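Long-range contacts in ribonuclease (Chelonia mydas, PDB 2ZPO), which probably cleaves RNA on the 3' side of pyrimidine nucleotides, as a secreted endonuclease of the pancreatic ribonuclease family: residues Y25-M30 with N44-H48; M35-K41 with Q88-Y94. All coordinates share one frame; numbering follows the deposited sequence.

In the fold
The four segments come along the chain in the order 25-30, 35-41, 44-48 and 88-94, so the two contacts interlock: each has one segment lying between the two segments of the other. Contact 1 is buried about 7 Å from the centre of the chain, where helix 22-32 packs on strand 43-47 of the antiparallel sheet. Contact 2 lies farther out, about 16 Å from that centre, and joins the loop between these two elements to the loop leading into strand 94-108. The contact centres are about 13 Å apart, linked by a hydrogen bond between Asn-27 OD1 and Tyr-94 N and a probable one between Met-30 O and Met-35 N. Both include a probable substrate-binding residue, Asn-44 and Lys-41, each near the probable catalytic His-11.

Contact 1: residues Y25-M30 with N44-H48; sequences YCNQMM and NTFVH
Tyr-25 turns its ring away from its own backbone nitrogen (chi1 177°), which sends it out from helix 22-32 to meet Phe-46, whose CG takes the position anti to its own carbonyl carbon and carries the ring back toward the helix. The two rings form an offset edge-to-face pair with planes at 85°. The edge of Tyr-25 is turned to the face of Phe-46, and CE1 of the tyrosine lies 3.7 Å from CD2 of the phenylalanine. Further along the helix, Met-29 meets the far end of that ring through its CB, 3.7 Å from Phe-46 CZ. Its CG, one bond farther on, lies over the centre of the Tyr-25 ring.

Met-30 has a bent chain. Its SD makes an oblique Met-aromatic contact, 3.9 Å from Phe-46 CE2, and also touches Asn-44 CB at 3.6 Å. Flexible, polarisable thioethers suit a helix that must fit around a rigid ring on a strand running at 91° to it. Within the strand, Asn-44 lays ND2 over the centre of one face of Phe-46, 3.3 Å above its plane, while ND2 is hydrogen-bonded to Gln-10 O and OD1 to Lys-41 NZ.

At the other end, Tyr-25 OH lies in the plane of the His-48 ring at its edge, 3.1 Å from CE1. The hydroxyl itself is hydrogen-bonded to Asp-13 OD2, and both imidazole nitrogens are engaged, ND1 by Asp-13 O and NE2 by Thr-79 OG1. No hydrogen bond crosses between helix and strand. Cohesion here therefore comes from apolar, aromatic and sulfur contacts, while the polar tips of Tyr-25, Asn-44 and His-48 are satisfied elsewhere, tying this hydrophobic core to its surroundings and, through Asn-44, to the probable substrate site.

Contact 2: residues M35-K41 with Q88-Y94; sequences MTLPVCK and QRPPCNY. Unlike the reference sequence in segment 35-41: Leu-37 (reference Ser). With SO4 (sulfate ion), chain B.
The disulfide Cys-40 to Cys-92 is one of three in this pancreatic-type ribonuclease, and it joins 35-41 and 88-94, two loops without regular helix or strand apart from Tyr-94, which begins strand 94-108. The sulfurs are 2.1 Å apart and the bridge turns through a chi3 of -86°, close to the 90° magnitude a disulfide favours. Beside it the backbones are tied as well: Cys-40 N donates to Gln-88 O at 2.9 Å, nearly straight at 166°, although the donor is tilted from the carbonyl plane. Thr-36 packs CB against Cys-92 SG at 3.6 Å, and its methyl CG2 continues along Cys-92 toward the edge of Tyr-94.

Val-39 and Gln-88 cross obliquely. The compact branched valine sets its CB 3.4 Å from Gln-88 O, the same carbonyl that accepts from Cys-40; contacts with the glutamine amide are doubtful, because that side chain has two conformers. The ring of Pro-90 packs against the other loop, with CG 3.7 Å from Thr-36 O.

A second firm tie comes from Tyr-94, long enough for its phenol to span the loops. Its OH donates to Lys-41 O at 2.6 Å, in the carbonyl plane and on a lone pair, fixing the backbone from which the lysine side chain extends. Besides its bond to Asn-44, the outstretched chain brings NZ to a weak hydrogen bond, 3.4 Å long, with sulfate O1. That anion is also bound by His-11, His-114 and Tyr-115 N, consistent with a phosphate-binding pocket. Tyr-94 rests on Cys-26 and Met-30 of helix 22-32 and on Leu-83 of strand 69-83, while Met-35 and Lys-41 touch helix 3-11.

Contact 1: residues Y25-M30 with N44-H48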
ATOM      1  N   TYR A  25      -8.691  -7.078  -9.153  1.00 18.43           N
ATOM      2  CA  TYR A  25      -7.846  -7.084  -7.954  1.00 17.37           C
ATOM      3  C   TYR A  25      -8.171  -5.848  -7.103  1.00 17.18           C
ATOM      4  O   TYR A  25      -8.466  -5.938  -5.904  1.00 17.15           O
ATOM      5  CB  TYR A  25      -6.366  -7.076  -8.339  1.00 17.82           C
ATOM      6  CG  TYR A  25      -5.466  -6.998  -7.132  1.00 17.18           C
ATOM      7  CD1 TYR A  25      -5.090  -5.763  -6.609  1.00 15.11           C
ATOM      8  CD2 TYR A  25      -5.010  -8.158  -6.504  1.00 16.67           C
ATOM      9  CE1 TYR A  25      -4.270  -5.694  -5.499  1.00 15.56           C
ATOM     10  CE2 TYR A  25      -4.192  -8.113  -5.373  1.00 17.43           C
ATOM     11  CZ  TYR A  25      -3.837  -6.870  -4.865  1.00 14.99           C
ATOM     12  OH  TYR A  25      -3.035  -6.820  -3.741  1.00 14.25           O
ATOM     13  N   CYS A  26      -8.089  -4.685  -7.743  1.00 17.50           N
ATOM     14  CA  CYS A  26      -8.299  -3.427  -7.022  1.00 16.94           C
ATOM     15  C   CYS A  26      -9.703  -3.300  -6.425  1.00 17.76           C
ATOM     16  O   CYS A  26      -9.874  -2.942  -5.274  1.00 16.49           O
ATOM     17  CB  CYS A  26      -7.963  -2.266  -7.939  1.00 17.88           C
ATOM     18  SG  CYS A  26      -6.202  -2.035  -8.175  1.00 17.89           S
ATOM     19  N   ASN A  27     -10.715  -3.639  -7.224  1.00 17.63           N
ATOM     20  CA  ASN A  27     -12.066  -3.570  -6.755  1.00 18.61           C
ATOM     21  C   ASN A  27     -12.301  -4.459  -5.521  1.00 18.02           C
ATOM     22  O   ASN A  27     -12.883  -4.026  -4.524  1.00 18.51           O
ATOM     23  CB  ASN A  27     -12.999  -3.928  -7.912  1.00 18.72           C
ATOM     24  CG  ASN A  27     -13.106  -2.794  -8.937  1.00 20.15           C
ATOM     25  OD1 ASN A  27     -12.876  -1.613  -8.606  1.00 21.45           O
ATOM     26  ND2 ASN A  27     -13.491  -3.132 -10.171  1.00 20.99           N
ATOM     27  N   GLN A  28     -11.794  -5.686  -5.591  1.00 19.18           N
ATOM     28  CA  GLN A  28     -11.961  -6.636  -4.497  1.00 18.36           C
ATOM     29  C   GLN A  28     -11.163  -6.228  -3.259  1.00 18.22           C
ATOM     30  O   GLN A  28     -11.659  -6.260  -2.139  1.00 18.25           O
ATOM     31  CB  GLN A  28     -11.531  -8.037  -4.960  1.00 19.01           C
ATOM     32  CG  GLN A  28     -12.466  -8.606  -6.024  1.00 21.92           C
ATOM     33  CD  GLN A  28     -12.089 -10.024  -6.503  1.00 24.75           C
ATOM     34  OE1 GLN A  28     -10.916 -10.385  -6.600  1.00 27.03           O
ATOM     35  NE2 GLN A  28     -13.109 -10.815  -6.837  1.00 26.05           N
ATOM     36  N   MET A  29      -9.917  -5.834  -3.468  1.00 16.98           N
ATOM     37  CA  MET A  29      -8.996  -5.637  -2.333  1.00 16.19           C
ATOM     38  C   MET A  29      -9.332  -4.336  -1.599  1.00 15.55           C
ATOM     39  O   MET A  29      -9.277  -4.272  -0.369  1.00 14.45           O
ATOM     40  CB  MET A  29      -7.538  -5.664  -2.816  1.00 16.49           C
ATOM     41  CG  MET A  29      -7.045  -7.015  -3.283  1.00 19.13           C
ATOM     42  SD  MET A  29      -7.022  -8.276  -1.984  1.00 24.10           S
ATOM     43  CE  MET A  29      -6.220  -7.416  -0.657  1.00 26.77           C
ATOM     44  N   MET A  30      -9.718  -3.308  -2.353  1.00 14.81           N
ATOM     45  CA  MET A  30     -10.089  -2.034  -1.726  1.00 14.76           C
ATOM     46  C   MET A  30     -11.268  -2.238  -0.794  1.00 15.11           C
ATOM     47  O   MET A  30     -11.325  -1.648   0.263  1.00 15.55           O
ATOM     48  CB  MET A  30     -10.389  -0.979  -2.785  1.00 14.61           C
ATOM     49  CG  MET A  30      -9.145  -0.475  -3.538  1.00 14.01           C
ATOM     50  SD  MET A  30      -7.814   0.201  -2.493  1.00 15.84           S
ATOM     51  CE  MET A  30      -8.499   1.797  -2.049  1.00 17.31           C
ATOM     52  N   ASN A  44      -4.481   3.772  -3.549  1.00 17.83           N
ATOM     53  CA  ASN A  44      -3.823   2.935  -2.561  1.00 17.64           C
ATOM     54  C   ASN A  44      -2.876   1.970  -3.256  1.00 17.40           C
ATOM     55  O   ASN A  44      -3.210   1.421  -4.307  1.00 18.67           O
ATOM     56  CB  ASN A  44      -4.853   2.158  -1.735  1.00 17.40           C
ATOM     57  CG  ASN A  44      -4.225   1.413  -0.579  1.00 18.44           C
ATOM     58  OD1 ASN A  44      -3.868   2.015   0.422  1.00 19.94           O
ATOM     59  ND2 ASN A  44      -4.105   0.090  -0.704  1.00 20.10           N
ATOM     60  N   THR A  45      -1.681   1.826  -2.693  1.00 16.18           N
ATOM     61  CA  THR A  45      -0.727   0.836  -3.154  1.00 15.40           C
ATOM     62  C   THR A  45      -0.664  -0.363  -2.206  1.00 15.12           C
ATOM     63  O   THR A  45      -0.522  -0.213  -0.972  1.00 15.01           O
ATOM     64  CB  THR A  45       0.681   1.455  -3.303  1.00 15.55           C
ATOM     65  OG1 THR A  45       0.635   2.494  -4.303  1.00 15.37           O
ATOM     66  CG2 THR A  45       1.707   0.378  -3.686  1.00 13.80           C
ATOM     67  N   PHE A  46      -0.724  -1.556  -2.795  1.00 14.30           N
ATOM     68  CA  PHE A  46      -0.515  -2.797  -2.064  1.00 14.31           C
ATOM     69  C   PHE A  46       0.884  -3.261  -2.367  1.00 14.03           C
ATOM     70  O   PHE A  46       1.297  -3.306  -3.536  1.00 14.42           O
ATOM     71  CB  PHE A  46      -1.533  -3.848  -2.517  1.00 15.31           C
ATOM     72  CG  PHE A  46      -2.953  -3.495  -2.146  1.00 16.23           C
ATOM     73  CD1 PHE A  46      -3.418  -3.721  -0.839  1.00 17.44           C
ATOM     74  CD2 PHE A  46      -3.807  -2.889  -3.080  1.00 14.57           C
ATOM     75  CE1 PHE A  46      -4.751  -3.383  -0.481  1.00 17.33           C
ATOM     76  CE2 PHE A  46      -5.134  -2.564  -2.731  1.00 17.52           C
ATOM     77  CZ  PHE A  46      -5.597  -2.806  -1.432  1.00 17.15           C
ATOM     78  N   VAL A  47       1.636  -3.566  -1.313  1.00 12.73           N
ATOM     79  CA  VAL A  47       3.014  -4.023  -1.482  1.00 13.36           C
ATOM     80  C   VAL A  47       3.003  -5.544  -1.290  1.00 12.96           C
ATOM     81  O   VAL A  47       2.500  -6.030  -0.279  1.00 13.73           O
ATOM     82  CB  VAL A  47       3.961  -3.356  -0.440  1.00 13.28           C
ATOM     83  CG1 VAL A  47       5.370  -3.826  -0.666  1.00 12.30           C
ATOM     84  CG2 VAL A  47       3.885  -1.804  -0.506  1.00 13.63           C
ATOM     85  N   HIS A  48       3.594  -6.290  -2.236  1.00 13.44           N
ATOM     86  CA  HIS A  48       3.593  -7.772  -2.179  1.00 13.71           C
ATOM     87  C   HIS A  48       4.912  -8.277  -1.618  1.00 13.09           C
ATOM     88  O   HIS A  48       5.741  -8.884  -2.309  1.00 13.87           O
ATOM     89  CB  HIS A  48       3.258  -8.373  -3.553  1.00 14.65           C
ATOM     90  CG  HIS A  48       2.073  -7.720  -4.181  1.00 14.61           C
ATOM     91  ND1 HIS A  48       0.864  -7.603  -3.521  1.00 14.13           N
ATOM     92  CD2 HIS A  48       1.927  -7.066  -5.364  1.00 15.42           C
ATOM     93  CE1 HIS A  48       0.012  -6.942  -4.290  1.00 13.64           C
ATOM     94  NE2 HIS A  48       0.634  -6.607  -5.410  1.00 13.31           N
TER

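Contact 2: residues M35-K41 with Q88-Y94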
ATOM      1  N   MET A  35     -11.450  -0.163   2.743  1.00 18.77           N
ATOM      2  CA  MET A  35     -11.136   1.126   2.134  1.00 18.39           C
ATOM      3  C   MET A  35     -12.230   1.700   1.199  1.00 19.31           C
ATOM      4  O   MET A  35     -12.004   2.679   0.479  1.00 18.09           O
ATOM      5  CB  MET A  35      -9.757   1.058   1.457  1.00 18.36           C
ATOM      6  CG  MET A  35      -8.612   1.120   2.462  1.00 16.96           C
ATOM      7  SD  MET A  35      -6.985   1.002   1.647  1.00 18.47           S
ATOM      8  CE  MET A  35      -6.982  -0.727   1.190  1.00 18.08           C
ATOM      9  N   THR A  36     -13.434   1.122   1.259  1.00 19.80           N
ATOM     10  CA  THR A  36     -14.549   1.656   0.458  1.00 20.74           C
ATOM     11  C   THR A  36     -15.778   2.044   1.291  1.00 22.79           C
ATOM     12  O   THR A  36     -16.820   2.395   0.730  1.00 22.80           O
ATOM     13  CB  THR A  36     -14.964   0.730  -0.696  1.00 20.94           C
ATOM     14  OG1 THR A  36     -15.471  -0.493  -0.181  1.00 20.36           O
ATOM     15  CG2 THR A  36     -13.774   0.428  -1.608  1.00 19.62           C
ATOM     16  N   LEU A  37     -15.645   1.977   2.610  1.00 24.11           N
ATOM     17  CA  LEU A  37     -16.667   2.522   3.494  1.00 27.55           C
ATOM     18  C   LEU A  37     -16.023   3.368   4.578  1.00 27.81           C
ATOM     19  O   LEU A  37     -14.940   3.016   5.074  1.00 29.45           O
ATOM     20  CB  LEU A  37     -17.503   1.411   4.119  1.00 27.79           C
ATOM     21  CG  LEU A  37     -18.708   0.870   3.354  1.00 29.94           C
ATOM     22  CD1 LEU A  37     -19.439  -0.109   4.223  1.00 32.78           C
ATOM     23  CD2 LEU A  37     -19.654   1.986   2.911  1.00 30.69           C
ATOM     24  N   PRO A  38     -16.667   4.494   4.945  1.00 27.92           N
ATOM     25  CA  PRO A  38     -17.925   5.013   4.378  1.00 27.33           C
ATOM     26  C   PRO A  38     -17.801   5.703   3.005  1.00 26.69           C
ATOM     27  O   PRO A  38     -18.820   6.002   2.376  1.00 26.92           O
ATOM     28  CB  PRO A  38     -18.392   6.012   5.441  1.00 27.69           C
ATOM     29  CG  PRO A  38     -17.119   6.482   6.082  1.00 28.01           C
ATOM     30  CD  PRO A  38     -16.157   5.344   6.037  1.00 28.66           C
ATOM     31  N   VAL A  39     -16.576   5.946   2.547  1.00 25.48           N
ATOM     32  CA  VAL A  39     -16.331   6.601   1.239  1.00 23.97           C
ATOM     33  C   VAL A  39     -15.244   5.845   0.458  1.00 22.80           C
ATOM     34  O   VAL A  39     -14.475   5.087   1.037  1.00 21.45           O
ATOM     35  CB  VAL A  39     -15.881   8.080   1.410  1.00 25.02           C
ATOM     36  CG1 VAL A  39     -17.025   8.937   1.988  1.00 25.56           C
ATOM     37  CG2 VAL A  39     -14.656   8.178   2.311  1.00 24.85           C
ATOM     38  N   CYS A  40     -15.184   6.069  -0.854  1.00 20.95           N
ATOM     39  CA  CYS A  40     -14.147   5.460  -1.693  1.00 20.77           C
ATOM     40  C   CYS A  40     -12.802   6.144  -1.471  1.00 20.47           C
ATOM     41  O   CYS A  40     -12.682   7.345  -1.737  1.00 20.62           O
ATOM     42  CB  CYS A  40     -14.493   5.593  -3.171  1.00 20.87           C
ATOM     43  SG  CYS A  40     -16.127   5.074  -3.641  1.00 22.08           S
ATOM     44  N   LYS A  41     -11.805   5.409  -0.964  1.00 19.56           N
ATOM     45  CA  LYS A  41     -10.430   5.936  -0.934  1.00 19.31           C
ATOM     46  C   LYS A  41      -9.952   6.161  -2.376  1.00 18.93           C
ATOM     47  O   LYS A  41     -10.174   5.326  -3.264  1.00 17.64           O
ATOM     48  CB  LYS A  41      -9.486   5.013  -0.167  1.00 19.73           C
ATOM     49  CG  LYS A  41      -8.055   5.582   0.045  1.00 20.80           C
ATOM     50  CD  LYS A  41      -7.266   4.695   0.973  1.00 23.10           C
ATOM     51  CE  LYS A  41      -5.859   5.253   1.181  1.00 27.16           C
ATOM     52  NZ  LYS A  41      -4.947   4.163   1.673  1.00 29.80           N
ATOM     53  N   GLN A  88     -16.407  10.390  -4.028  1.00 26.31           N
ATOM     54  CA  GLN A  88     -16.290   9.576  -2.824  0.50 25.68           C
ATOM     55  C   GLN A  88     -17.484   8.641  -2.548  1.00 25.07           C
ATOM     56  O   GLN A  88     -17.385   7.800  -1.659  1.00 24.53           O
ATOM     57  CB  GLN A  88     -16.111  10.478  -1.575  0.50 26.01           C
ATOM     58  CG  GLN A  88     -17.280  11.445  -1.321  0.50 26.67           C
ATOM     59  CD  GLN A  88     -17.330  12.038   0.082  0.50 26.55           C
ATOM     60  OE1 GLN A  88     -18.405  12.388   0.569  0.50 27.46           O
ATOM     61  NE2 GLN A  88     -16.176  12.159   0.734  0.50 26.64           N
ATOM     62  N   ARG A  89     -18.635   8.843  -3.296  1.00 23.77           N
ATOM     63  CA  ARG A  89     -19.905   8.050  -3.042  0.60 22.78           C
ATOM     64  C   ARG A  89     -19.530   6.724  -3.689  1.00 21.79           C
ATOM     65  O   ARG A  89     -19.347   6.671  -4.889  1.00 21.61           O
ATOM     66  CB  ARG A  89     -21.070   8.728  -3.724  0.60 22.27           C
ATOM     67  CG  ARG A  89     -22.349   8.293  -3.105  0.60 22.81           C
ATOM     68  CD  ARG A  89     -23.535   8.964  -3.753  0.60 23.81           C
ATOM     69  NE  ARG A  89     -24.741   8.203  -3.472  0.60 24.01           N
ATOM     70  CZ  ARG A  89     -25.468   8.321  -2.363  0.60 25.81           C
ATOM     71  NH1 ARG A  89     -26.550   7.570  -2.201  0.60 24.23           N
ATOM     72  NH2 ARG A  89     -25.116   9.180  -1.422  0.60 26.84           N
ATOM     73  N   PRO A  90     -19.617   5.588  -2.955  1.00 21.00           N
ATOM     74  CA  PRO A  90     -19.987   4.300  -3.676  1.00 20.62           C
ATOM     75  C   PRO A  90     -21.040   4.255  -4.659  1.00 20.69           C
ATOM     76  O   PRO A  90     -21.981   5.031  -4.509  1.00 20.39           O
ATOM     77  CB  PRO A  90     -20.082   3.282  -2.512  1.00 20.81           C
ATOM     78  CG  PRO A  90     -19.533   3.969  -1.310  1.00 20.88           C
ATOM     79  CD  PRO A  90     -19.799   5.433  -1.512  1.00 21.18           C
ATOM     80  N   PRO A  91     -20.982   3.340  -5.640  1.00 19.63           N
ATOM     81  CA  PRO A  91     -19.963   2.310  -5.822  1.00 19.55           C
ATOM     82  C   PRO A  91     -18.579   2.825  -6.112  1.00 19.56           C
ATOM     83  O   PRO A  91     -18.426   3.828  -6.800  1.00 19.58           O
ATOM     84  CB  PRO A  91     -20.435   1.539  -7.067  1.00 20.06           C
ATOM     85  CG  PRO A  91     -21.802   1.910  -7.276  1.00 19.28           C
ATOM     86  CD  PRO A  91     -22.066   3.229  -6.638  1.00 19.75           C
ATOM     87  N   CYS A  92     -17.569   2.101  -5.632  1.00 18.39           N
ATOM     88  CA  CYS A  92     -16.175   2.450  -5.785  1.00 18.48           C
ATOM     89  C   CYS A  92     -15.566   1.537  -6.832  1.00 18.90           C
ATOM     90  O   CYS A  92     -15.357   0.349  -6.567  1.00 20.48           O
ATOM     91  CB  CYS A  92     -15.449   2.216  -4.455  1.00 18.25           C
ATOM     92  SG  CYS A  92     -16.164   3.095  -3.062  1.00 20.12           S
ATOM     93  N   ASN A  93     -15.308   2.072  -8.021  1.00 18.30           N
ATOM     94  CA  ASN A  93     -14.654   1.321  -9.101  1.00 18.11           C
ATOM     95  C   ASN A  93     -13.240   1.801  -9.316  1.00 18.11           C
ATOM     96  O   ASN A  93     -12.983   3.019  -9.340  1.00 18.63           O
ATOM     97  CB  ASN A  93     -15.441   1.453 -10.403  1.00 19.51           C
ATOM     98  CG  ASN A  93     -16.777   0.757 -10.320  1.00 21.25           C
ATOM     99  OD1 ASN A  93     -16.827  -0.460 -10.247  1.00 25.11           O
ATOM    100  ND2 ASN A  93     -17.860   1.526 -10.314  1.00 24.96           N
ATOM    101  N   TYR A  94     -12.310   0.858  -9.448  1.00 17.05           N
ATOM    102  CA  TYR A  94     -10.892   1.196  -9.530  1.00 18.66           C
ATOM    103  C   TYR A  94     -10.275   0.751 -10.831  1.00 18.96           C
ATOM    104  O   TYR A  94     -10.779  -0.166 -11.470  1.00 19.58           O
ATOM    105  CB  TYR A  94     -10.117   0.560  -8.350  1.00 17.51           C
ATOM    106  CG  TYR A  94     -10.481   1.202  -7.028  1.00 17.19           C
ATOM    107  CD1 TYR A  94      -9.777   2.322  -6.558  1.00 16.91           C
ATOM    108  CD2 TYR A  94     -11.548   0.728  -6.271  1.00 15.79           C
ATOM    109  CE1 TYR A  94     -10.121   2.936  -5.373  1.00 14.97           C
ATOM    110  CE2 TYR A  94     -11.904   1.341  -5.053  1.00 16.37           C
ATOM    111  CZ  TYR A  94     -11.186   2.451  -4.619  1.00 15.79           C
ATOM    112  OH  TYR A  94     -11.528   3.066  -3.426  1.00 17.23           O
TER
HETATM  113  S   SO4 B 120      -1.562   5.894   4.619  1.00 31.24           S
HETATM  114  O1  SO4 B 120      -2.624   5.091   4.020  1.00 31.31           O
HETATM  115  O2  SO4 B 120      -1.794   7.322   4.407  1.00 35.13           O
HETATM  116  O3  SO4 B 120      -1.456   5.653   6.077  1.00 32.24           O
HETATM  117  O4  SO4 B 120      -0.307   5.581   3.962  1.00 29.13           O